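Local coordinates for DNA repair protein RAD2 (Saccharomyces cerevisiae, PDB 4Q0W) that cuts single-stranded DNA as a magnesium-dependent endonuclease, essential for the incision step in excision repair of DNA damaged by ultraviolet light, bulky adducts or cross-linking agents, at residues 51-62 / 150-161. Sequence-based numbering, arbitrary orientation. Where two conformers were deposited one is given.
Sequences NSHITGFFRRIC and MIKEVQELLSRF
H53 and E153 supply the polar link between the two helices: NE2 donates to OE2 over 2.6 Å with an N-H...O angle of 159°, the carboxylate oxygen close to the imidazole plane. Histidine suits this site because it is both donor and flat surface. Its first torsion (chi1 63°) sets the ring between backbone N and carbonyl carbon, where CG of M150 lies over one face and CG1 of I54 over the other, both toward the rim.

CH-pi contacts follow further along. CB of V154 stands over the centre of the F57 ring, 3.8 Å from the centroid, a flat platform for a branched side chain; an alanine in place of F57 would probably leave V154 without this surface and open a gap beside it. CG2 of I61 likewise sits over the middle of the F161 ring, 3.5 Å from its centroid. Helix 52-66 belongs to the N-domain and helix 148-160 to the I-domain, two parts of the PIN-like nuclease core; their segments 52-62 and 150-160 run roughly parallel, the axes coming within 9.8 Å at a crossing angle of -31°. F57 and L158 also touch F73 of strand 70-75.

Apolar packing fills the rest. L157 is a knob among I54, F57, F58 and I61, a hole that leucine's forked end fits, with CD2 4.1 Å from CB of F57. Isoleucine's two branches let I61 serve both F161, through CG2, and L158, whose CD2 lies 3.7 Å from I61 CD1. The flat F161 also meets the F58 ring obliquely; W349 meets F58 edge-to-face.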
loop_
_atom_site.group_PDB
_atom_site.type_symbol
_atom_site.label_atom_id
_atom_site.label_comp_id
_atom_site.label_asym_id
_atom_site.label_seq_id
_atom_site.Cartn_x
_atom_site.Cartn_y
_atom_site.Cartn_z
ATOM N N ASN A 51 -13.043 9.989 -34.809
ATOM C CA ASN A 51 -12.410 8.874 -35.508
ATOM C C ASN A 51 -11.010 8.491 -34.999
ATOM O O ASN A 51 -10.178 7.994 -35.760
ATOM C CB ASN A 51 -12.401 9.125 -37.025
ATOM C CG ASN A 51 -13.787 8.994 -37.656
ATOM O OD1 ASN A 51 -14.607 8.173 -37.237
ATOM N ND2 ASN A 51 -14.043 9.801 -38.678
ATOM N N SER A 52 -10.763 8.714 -33.712
ATOM C CA SER A 52 -9.494 8.344 -33.087
ATOM C C SER A 52 -9.223 6.847 -33.210
ATOM O O SER A 52 -8.066 6.411 -33.170
ATOM C CB SER A 52 -9.501 8.734 -31.608
ATOM O OG SER A 52 -10.433 7.941 -30.890
ATOM N N HIS A 53 -10.287 6.058 -33.345
ATOM C CA HIS A 53 -10.123 4.627 -33.571
ATOM C C HIS A 53 -9.466 4.353 -34.925
ATOM O O HIS A 53 -8.710 3.387 -35.070
ATOM C CB HIS A 53 -11.465 3.912 -33.486
ATOM C CG HIS A 53 -12.447 4.347 -34.531
ATOM N ND1 HIS A 53 -12.905 5.642 -34.631
ATOM C CD2 HIS A 53 -13.062 3.651 -35.519
ATOM C CE1 HIS A 53 -13.757 5.728 -35.639
ATOM N NE2 HIS A 53 -13.865 4.537 -36.197
ATOM N N ILE A 54 -9.760 5.196 -35.914
ATOM C CA ILE A 54 -9.140 5.056 -37.230
ATOM C C ILE A 54 -7.681 5.487 -37.166
ATOM O O ILE A 54 -6.798 4.776 -37.638
ATOM C CB ILE A 54 -9.874 5.888 -38.304
ATOM C CG1 ILE A 54 -11.350 5.496 -38.361
ATOM C CG2 ILE A 54 -9.207 5.718 -39.681
ATOM C CD1 ILE A 54 -11.589 4.122 -38.919
ATOM N N THR A 55 -7.438 6.658 -36.582
ATOM C CA THR A 55 -6.083 7.169 -36.421
ATOM C C THR A 55 -5.231 6.163 -35.642
ATOM O O THR A 55 -4.100 5.855 -36.030
ATOM C CB THR A 55 -6.086 8.520 -35.674
ATOM O OG1 THR A 55 -6.848 9.475 -36.422
ATOM C CG2 THR A 55 -4.675 9.050 -35.492
ATOM N N GLY A 56 -5.793 5.643 -34.552
ATOM C CA GLY A 56 -5.100 4.697 -33.691
ATOM C C GLY A 56 -4.748 3.413 -34.411
ATOM O O GLY A 56 -3.590 2.997 -34.404
ATOM N N PHE A 57 -5.743 2.777 -35.026
ATOM C CA PHE A 57 -5.496 1.553 -35.777
ATOM C C PHE A 57 -4.482 1.773 -36.894
ATOM O O PHE A 57 -3.571 0.955 -37.064
ATOM C CB PHE A 57 -6.786 0.987 -36.361
ATOM C CG PHE A 57 -7.457 -0.033 -35.481
ATOM C CD1 PHE A 57 -8.212 0.367 -34.385
ATOM C CD2 PHE A 57 -7.351 -1.391 -35.763
ATOM C CE1 PHE A 57 -8.840 -0.566 -33.579
ATOM C CE2 PHE A 57 -7.977 -2.332 -34.960
ATOM C CZ PHE A 57 -8.723 -1.915 -33.863
ATOM N N PHE A 58 -4.629 2.871 -37.643
ATOM C CA PHE A 58 -3.726 3.138 -38.768
ATOM C C PHE A 58 -2.254 3.195 -38.325
ATOM O O PHE A 58 -1.381 2.585 -38.946
ATOM C CB PHE A 58 -4.123 4.430 -39.508
ATOM C CG PHE A 58 -3.285 4.717 -40.737
ATOM C CD1 PHE A 58 -2.101 5.441 -40.641
ATOM C CD2 PHE A 58 -3.694 4.276 -41.995
ATOM C CE1 PHE A 58 -1.326 5.708 -41.783
ATOM C CE2 PHE A 58 -2.927 4.537 -43.133
ATOM C CZ PHE A 58 -1.744 5.251 -43.020
ATOM N N ARG A 59 -1.993 3.939 -37.257
ATOM C CA ARG A 59 -0.645 4.094 -36.727
ATOM C C ARG A 59 -0.027 2.767 -36.254
ATOM O O ARG A 59 1.170 2.506 -36.467
ATOM C CB ARG A 59 -0.678 5.093 -35.565
ATOM C CG ARG A 59 0.672 5.334 -34.897
ATOM C CD ARG A 59 0.554 6.382 -33.791
ATOM N N ARG A 60 -0.831 1.933 -35.600
ATOM C CA ARG A 60 -0.326 0.648 -35.122
ATOM C C ARG A 60 -0.081 -0.324 -36.273
ATOM O O ARG A 60 0.908 -1.056 -36.274
ATOM C CB ARG A 60 -1.271 0.046 -34.071
ATOM C CG ARG A 60 -1.290 0.847 -32.782
ATOM C CD ARG A 60 -2.005 0.103 -31.663
ATOM N NE ARG A 60 -1.905 0.815 -30.396
ATOM C CZ ARG A 60 -2.430 0.376 -29.257
ATOM N NH1 ARG A 60 -3.082 -0.777 -29.231
ATOM N NH2 ARG A 60 -2.303 1.087 -28.146
ATOM N N ILE A 61 -0.978 -0.324 -37.256
ATOM C CA ILE A 61 -0.820 -1.182 -38.432
ATOM C C ILE A 61 0.483 -0.831 -39.157
ATOM O O ILE A 61 1.232 -1.715 -39.589
ATOM C CB ILE A 61 -2.009 -1.015 -39.400
ATOM C CG1 ILE A 61 -3.256 -1.706 -38.842
ATOM C CG2 ILE A 61 -1.680 -1.566 -40.791
ATOM C CD1 ILE A 61 -4.555 -1.304 -39.569
ATOM N N CYS A 62 0.755 0.463 -39.281
ATOM C CA CYS A 62 1.953 0.912 -39.972
ATOM C C CYS A 62 3.213 0.470 -39.218
ATOM O O CYS A 62 4.199 0.089 -39.837
ATOM C CB CYS A 62 1.920 2.429 -40.163
ATOM S SG CYS A 62 0.692 2.958 -41.412
ATOM N N MET A 150 -17.902 1.549 -35.808
ATOM C CA MET A 150 -16.486 1.727 -35.515
ATOM C C MET A 150 -15.737 0.441 -35.830
ATOM O O MET A 150 -14.657 0.471 -36.430
ATOM C CB MET A 150 -16.279 2.119 -34.060
ATOM C CG MET A 150 -16.743 3.523 -33.740
ATOM S SD MET A 150 -16.760 3.813 -31.962
ATOM C CE MET A 150 -17.068 5.582 -31.920
ATOM N N ILE A 151 -16.342 -0.683 -35.452
ATOM C CA ILE A 151 -15.770 -2.003 -35.689
ATOM C C ILE A 151 -15.680 -2.294 -37.181
ATOM O O ILE A 151 -14.630 -2.713 -37.672
ATOM C CB ILE A 151 -16.583 -3.098 -34.974
ATOM C CG1 ILE A 151 -16.384 -2.990 -33.458
ATOM C CG2 ILE A 151 -16.166 -4.482 -35.441
ATOM C CD1 ILE A 151 -17.335 -3.862 -32.638
ATOM N N LYS A 152 -16.777 -2.062 -37.899
ATOM C CA LYS A 152 -16.804 -2.256 -39.346
ATOM C C LYS A 152 -15.762 -1.386 -40.042
ATOM O O LYS A 152 -15.136 -1.815 -41.015
ATOM C CB LYS A 152 -18.201 -1.969 -39.907
ATOM C CG LYS A 152 -19.198 -3.101 -39.697
ATOM N N GLU A 153 -15.580 -0.169 -39.535
ATOM C CA GLU A 153 -14.621 0.780 -40.092
ATOM C C GLU A 153 -13.173 0.302 -39.983
ATOM O O GLU A 153 -12.418 0.344 -40.962
ATOM C CB GLU A 153 -14.769 2.147 -39.413
ATOM C CG GLU A 153 -15.910 3.001 -39.996
ATOM C CD GLU A 153 -16.350 4.123 -39.066
ATOM O OE1 GLU A 153 -17.252 4.886 -39.460
ATOM O OE2 GLU A 153 -15.803 4.235 -37.940
ATOM N N VAL A 154 -12.778 -0.135 -38.791
ATOM C CA VAL A 154 -11.404 -0.586 -38.606
ATOM C C VAL A 154 -11.188 -1.863 -39.408
ATOM O O VAL A 154 -10.101 -2.096 -39.940
ATOM C CB VAL A 154 -11.014 -0.753 -37.105
ATOM C CG1 VAL A 154 -11.135 0.568 -36.383
ATOM C CG2 VAL A 154 -11.873 -1.797 -36.424
ATOM N N GLN A 155 -12.232 -2.675 -39.545
ATOM C CA GLN A 155 -12.078 -3.891 -40.329
ATOM C C GLN A 155 -11.973 -3.583 -41.827
ATOM O O GLN A 155 -11.283 -4.287 -42.560
ATOM C CB GLN A 155 -13.193 -4.890 -40.027
ATOM C CG GLN A 155 -13.064 -5.498 -38.626
ATOM C CD GLN A 155 -14.314 -6.244 -38.188
ATOM O OE1 GLN A 155 -15.339 -6.225 -38.876
ATOM N NE2 GLN A 155 -14.234 -6.902 -37.039
ATOM N N GLU A 156 -12.647 -2.531 -42.276
ATOM C CA GLU A 156 -12.515 -2.097 -43.668
ATOM C C GLU A 156 -11.082 -1.615 -43.900
ATOM O O GLU A 156 -10.462 -1.941 -44.906
ATOM C CB GLU A 156 -13.520 -0.987 -43.994
ATOM C CG GLU A 156 -13.392 -0.405 -45.412
ATOM C CD GLU A 156 -13.660 -1.430 -46.495
ATOM O OE1 GLU A 156 -14.413 -2.393 -46.237
ATOM O OE2 GLU A 156 -13.112 -1.280 -47.609
ATOM N N LEU A 157 -10.560 -0.845 -42.953
ATOM C CA LEU A 157 -9.180 -0.391 -43.020
ATOM C C LEU A 157 -8.240 -1.582 -43.141
ATOM O O LEU A 157 -7.382 -1.626 -44.042
ATOM C CB LEU A 157 -8.840 0.448 -41.794
ATOM C CG LEU A 157 -7.410 0.986 -41.694
ATOM C CD1 LEU A 157 -7.062 1.861 -42.896
ATOM C CD2 LEU A 157 -7.234 1.757 -40.413
ATOM N N LEU A 158 -8.423 -2.558 -42.252
ATOM C CA LEU A 158 -7.615 -3.777 -42.268
ATOM C C LEU A 158 -7.624 -4.455 -43.641
ATOM O O LEU A 158 -6.574 -4.851 -44.153
ATOM C CB LEU A 158 -8.093 -4.751 -41.189
ATOM C CG LEU A 158 -7.612 -4.417 -39.777
ATOM C CD1 LEU A 158 -8.363 -5.247 -38.725
ATOM C CD2 LEU A 158 -6.090 -4.640 -39.676
ATOM N N SER A 159 -8.796 -4.568 -44.254
ATOM C CA SER A 159 -8.863 -5.285 -45.524
ATOM C C SER A 159 -8.238 -4.490 -46.682
ATOM O O SER A 159 -7.632 -5.077 -47.579
ATOM C CB SER A 159 -10.289 -5.737 -45.839
ATOM O OG SER A 159 -11.119 -4.633 -46.134
ATOM N N ARG A 160 -8.344 -3.163 -46.645
ATOM C CA ARG A 160 -7.658 -2.332 -47.642
ATOM C C ARG A 160 -6.131 -2.392 -47.484
ATOM O O ARG A 160 -5.392 -2.107 -48.438
ATOM C CB ARG A 160 -8.164 -0.886 -47.587
ATOM C CG ARG A 160 -9.672 -0.771 -47.874
ATOM C CD ARG A 160 -10.155 0.685 -47.932
ATOM N NE ARG A 160 -11.604 0.751 -48.148
ATOM C CZ ARG A 160 -12.249 1.758 -48.736
ATOM N NH1 ARG A 160 -11.588 2.815 -49.203
ATOM N NH2 ARG A 160 -13.563 1.697 -48.868
ATOM N N PHE A 161 -5.666 -2.766 -46.286
ATOM C CA PHE A 161 -4.244 -3.021 -46.047
ATOM C C PHE A 161 -3.886 -4.440 -46.483
ATOM O O PHE A 161 -2.711 -4.810 -46.508
ATOM C CB PHE A 161 -3.901 -2.881 -44.566
ATOM C CG PHE A 161 -3.350 -1.536 -44.179
ATOM C CD1 PHE A 161 -2.062 -1.161 -44.548
ATOM C CD2 PHE A 161 -4.106 -0.658 -43.408
ATOM C CE1 PHE A 161 -1.554 0.073 -44.179
ATOM C CE2 PHE A 161 -3.602 0.579 -43.026
ATOM C CZ PHE A 161 -2.321 0.943 -43.406
#